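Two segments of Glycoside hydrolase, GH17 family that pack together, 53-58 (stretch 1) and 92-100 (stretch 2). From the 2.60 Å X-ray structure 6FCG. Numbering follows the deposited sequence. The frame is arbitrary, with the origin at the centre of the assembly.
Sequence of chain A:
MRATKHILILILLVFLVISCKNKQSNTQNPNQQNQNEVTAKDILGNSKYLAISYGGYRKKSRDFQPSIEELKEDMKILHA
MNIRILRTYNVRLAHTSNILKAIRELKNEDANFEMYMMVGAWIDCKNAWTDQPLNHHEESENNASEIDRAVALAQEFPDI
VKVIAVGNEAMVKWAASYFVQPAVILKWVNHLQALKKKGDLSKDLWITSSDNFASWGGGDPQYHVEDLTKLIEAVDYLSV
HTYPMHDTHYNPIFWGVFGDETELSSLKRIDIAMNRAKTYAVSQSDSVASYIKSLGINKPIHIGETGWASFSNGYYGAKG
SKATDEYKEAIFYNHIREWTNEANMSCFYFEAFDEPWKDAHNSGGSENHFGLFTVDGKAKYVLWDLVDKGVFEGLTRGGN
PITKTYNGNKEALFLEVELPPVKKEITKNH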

# COMPACT_ATOMS: atom_id res chain seq x y z
N SER A 53 -27.28 23.97 -16.34
CA SER A 53 -27.13 24.42 -14.95
C SER A 53 -26.12 25.59 -14.88
O SER A 53 -25.05 25.53 -15.54
N TYR A 54 -26.44 26.64 -14.12
CA TYR A 54 -25.61 27.85 -14.11
C TYR A 54 -25.32 28.45 -12.73
O TYR A 54 -26.20 28.59 -11.88
N GLY A 55 -24.05 28.79 -12.55
CA GLY A 55 -23.61 29.66 -11.49
C GLY A 55 -22.53 30.56 -12.07
O GLY A 55 -21.72 30.13 -12.91
N GLY A 56 -22.46 31.78 -11.55
CA GLY A 56 -21.61 32.85 -12.08
C GLY A 56 -20.52 33.31 -11.13
O GLY A 56 -19.82 34.27 -11.41
N TYR A 57 -20.39 32.62 -10.01
CA TYR A 57 -19.37 32.89 -9.02
C TYR A 57 -18.01 32.63 -9.64
O TYR A 57 -17.84 31.64 -10.36
N ARG A 58 -17.09 33.55 -9.38
CA ARG A 58 -15.72 33.53 -9.97
C ARG A 58 -14.60 33.32 -8.97
O ARG A 58 -13.47 33.15 -9.37
N ARG A 92 -31.64 32.35 -1.38
CA ARG A 92 -31.19 32.92 -0.12
C ARG A 92 -30.14 34.00 -0.36
O ARG A 92 -30.18 35.09 0.21
N LEU A 93 -29.12 33.66 -1.13
CA LEU A 93 -28.12 34.60 -1.49
C LEU A 93 -28.67 35.38 -2.67
O LEU A 93 -29.61 34.94 -3.32
N ALA A 94 -28.04 36.51 -2.95
CA ALA A 94 -28.51 37.48 -3.97
C ALA A 94 -28.37 36.98 -5.42
O ALA A 94 -29.04 37.51 -6.31
N HIS A 95 -27.48 36.01 -5.63
CA HIS A 95 -27.11 35.50 -6.93
C HIS A 95 -28.27 35.29 -7.94
O HIS A 95 -28.22 35.78 -9.04
N THR A 96 -29.32 34.58 -7.55
CA THR A 96 -30.40 34.26 -8.46
C THR A 96 -31.17 35.50 -8.86
O THR A 96 -31.54 35.68 -10.00
N SER A 97 -31.47 36.32 -7.86
CA SER A 97 -32.11 37.60 -8.04
C SER A 97 -31.30 38.49 -8.98
O SER A 97 -31.84 39.16 -9.85
N ASN A 98 -29.99 38.49 -8.82
CA ASN A 98 -29.14 39.28 -9.71
C ASN A 98 -29.11 38.74 -11.14
O ASN A 98 -28.96 39.54 -12.08
N ILE A 99 -29.27 37.43 -11.33
CA ILE A 99 -29.31 36.87 -12.67
C ILE A 99 -30.57 37.37 -13.37
O ILE A 99 -30.54 37.76 -14.53
N LEU A 100 -31.68 37.36 -12.64
CA LEU A 100 -32.93 37.88 -13.19
C LEU A 100 -32.80 39.35 -13.56
O LEU A 100 -33.24 39.74 -14.65

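Which side chains point into this contact? From stretch 2, Leu 93, His 95 and Ile 99 direct their CA-to-CB bonds toward the other segment; His 95 and Ile 99, four residues apart, lie about one helical turn from each other and so reach out from the same side. In stretch 1, Tyr 54 (chi1 t) and Tyr 57 (chi1 m) set out sideways, yet the ends of both come nearer to stretch 2. His 95, with chi1 t, has more of its surface covered than any other residue here.

What polar bond ties the segments together? The backbone amide of Gly 56 donates a hydrogen bond to the His 95 ring, with N to NE2 at 3.2 Å and an N-H...acceptor angle of 152°. NE2 must therefore offer its lone pair in this direction, and the amide accordingly sits at the edge of the imidazole, near its plane. Gly 56 has no side chain, and a CB there would clash with Tyr 54 OH, at 2.3 Å.

How do the aromatic rings meet? Tyr 57 and His 95 form an offset stack, their centroids 4.5 Å apart and their planes inclined by 22°. The imidazole thus uses its face for the tyrosine while its edge remains free to take the amide. Tyr 57 OH also approaches His 95 CB to 3.2 Å, and its own hydrogen bonding is satisfied elsewhere in the structure.

What do the aliphatic side chains touch? Ile 99 (chi1 m, chi2 t) brings CD1 to 3.5 Å from Tyr 54 CE2, meeting that ring at its edge. Leu 93, also m and t, places its CD1 3.6 Å from Tyr 57 OH, a methyl group against the hydroxyl oxygen. The histidine's polar bond is thus accompanied by one apolar contact, Ile 99 against Tyr 54, and by a methyl group of Leu 93 beside the Tyr 57 hydroxyl.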

# COMPACT_ATOMS: atom_id res chain seq x y z
CB SER A 53 -26.71 23.27 -14.05
OG SER A 53 -27.77 22.34 -13.90
CB TYR A 54 -26.19 28.94 -15.01
CG TYR A 54 -25.46 30.27 -14.92
CD1 TYR A 54 -24.28 30.47 -15.60
CD2 TYR A 54 -25.90 31.29 -14.08
CE1 TYR A 54 -23.58 31.66 -15.50
CE2 TYR A 54 -25.21 32.48 -13.96
CZ TYR A 54 -24.05 32.66 -14.67
OH TYR A 54 -23.39 33.86 -14.55
CB TYR A 57 -19.54 31.98 -7.82
CG TYR A 57 -20.79 32.22 -7.00
CD1 TYR A 57 -20.85 33.23 -6.05
CD2 TYR A 57 -21.91 31.41 -7.16
CE1 TYR A 57 -22.00 33.43 -5.27
CE2 TYR A 57 -23.06 31.61 -6.40
CZ TYR A 57 -23.09 32.62 -5.47
OH TYR A 57 -24.20 32.78 -4.69
CB ARG A 58 -15.47 34.83 -10.75
CG ARG A 58 -16.21 34.90 -12.08
CD ARG A 58 -16.53 36.32 -12.46
NE ARG A 58 -17.48 36.37 -13.59
CZ ARG A 58 -17.37 37.09 -14.70
NH1 ARG A 58 -18.38 37.00 -15.55
NH2 ARG A 58 -16.35 37.89 -14.96
CB ARG A 92 -30.60 31.78 0.73
CG ARG A 92 -30.54 31.99 2.21
CD ARG A 92 -29.73 30.88 2.86
NE ARG A 92 -28.45 31.44 3.26
CZ ARG A 92 -27.26 31.06 2.86
NH1 ARG A 92 -27.08 30.05 2.04
NH2 ARG A 92 -26.21 31.72 3.31
CB LEU A 93 -26.81 33.86 -1.84
CG LEU A 93 -26.21 32.97 -0.72
CD1 LEU A 93 -24.93 32.28 -1.18
CD2 LEU A 93 -25.95 33.73 0.58
CB ALA A 94 -27.72 38.77 -3.82
CB HIS A 95 -26.31 34.21 -6.68
CG HIS A 95 -25.89 33.47 -7.91
ND1 HIS A 95 -26.45 32.27 -8.28
CD2 HIS A 95 -24.92 33.73 -8.81
CE1 HIS A 95 -25.88 31.83 -9.38
NE2 HIS A 95 -24.96 32.70 -9.73
CB THR A 96 -31.34 33.24 -7.81
OG1 THR A 96 -30.63 32.01 -7.67
CG2 THR A 96 -32.64 33.04 -8.62
CB SER A 97 -32.28 38.25 -6.65
OG SER A 97 -32.63 39.61 -6.74
CB ASN A 98 -27.74 39.43 -9.14
CG ASN A 98 -27.73 40.27 -7.88
OD1 ASN A 98 -28.53 41.19 -7.72
ND2 ASN A 98 -26.81 39.99 -7.01
CB ILE A 99 -29.24 35.35 -12.66
CG1 ILE A 99 -27.87 34.92 -12.09
CG2 ILE A 99 -29.38 34.78 -14.07
CD1 ILE A 99 -27.77 33.46 -11.72
CB LEU A 100 -34.08 37.62 -12.22
CG LEU A 100 -34.46 36.15 -12.04
CD1 LEU A 100 -35.30 35.92 -10.80
CD2 LEU A 100 -35.20 35.61 -13.28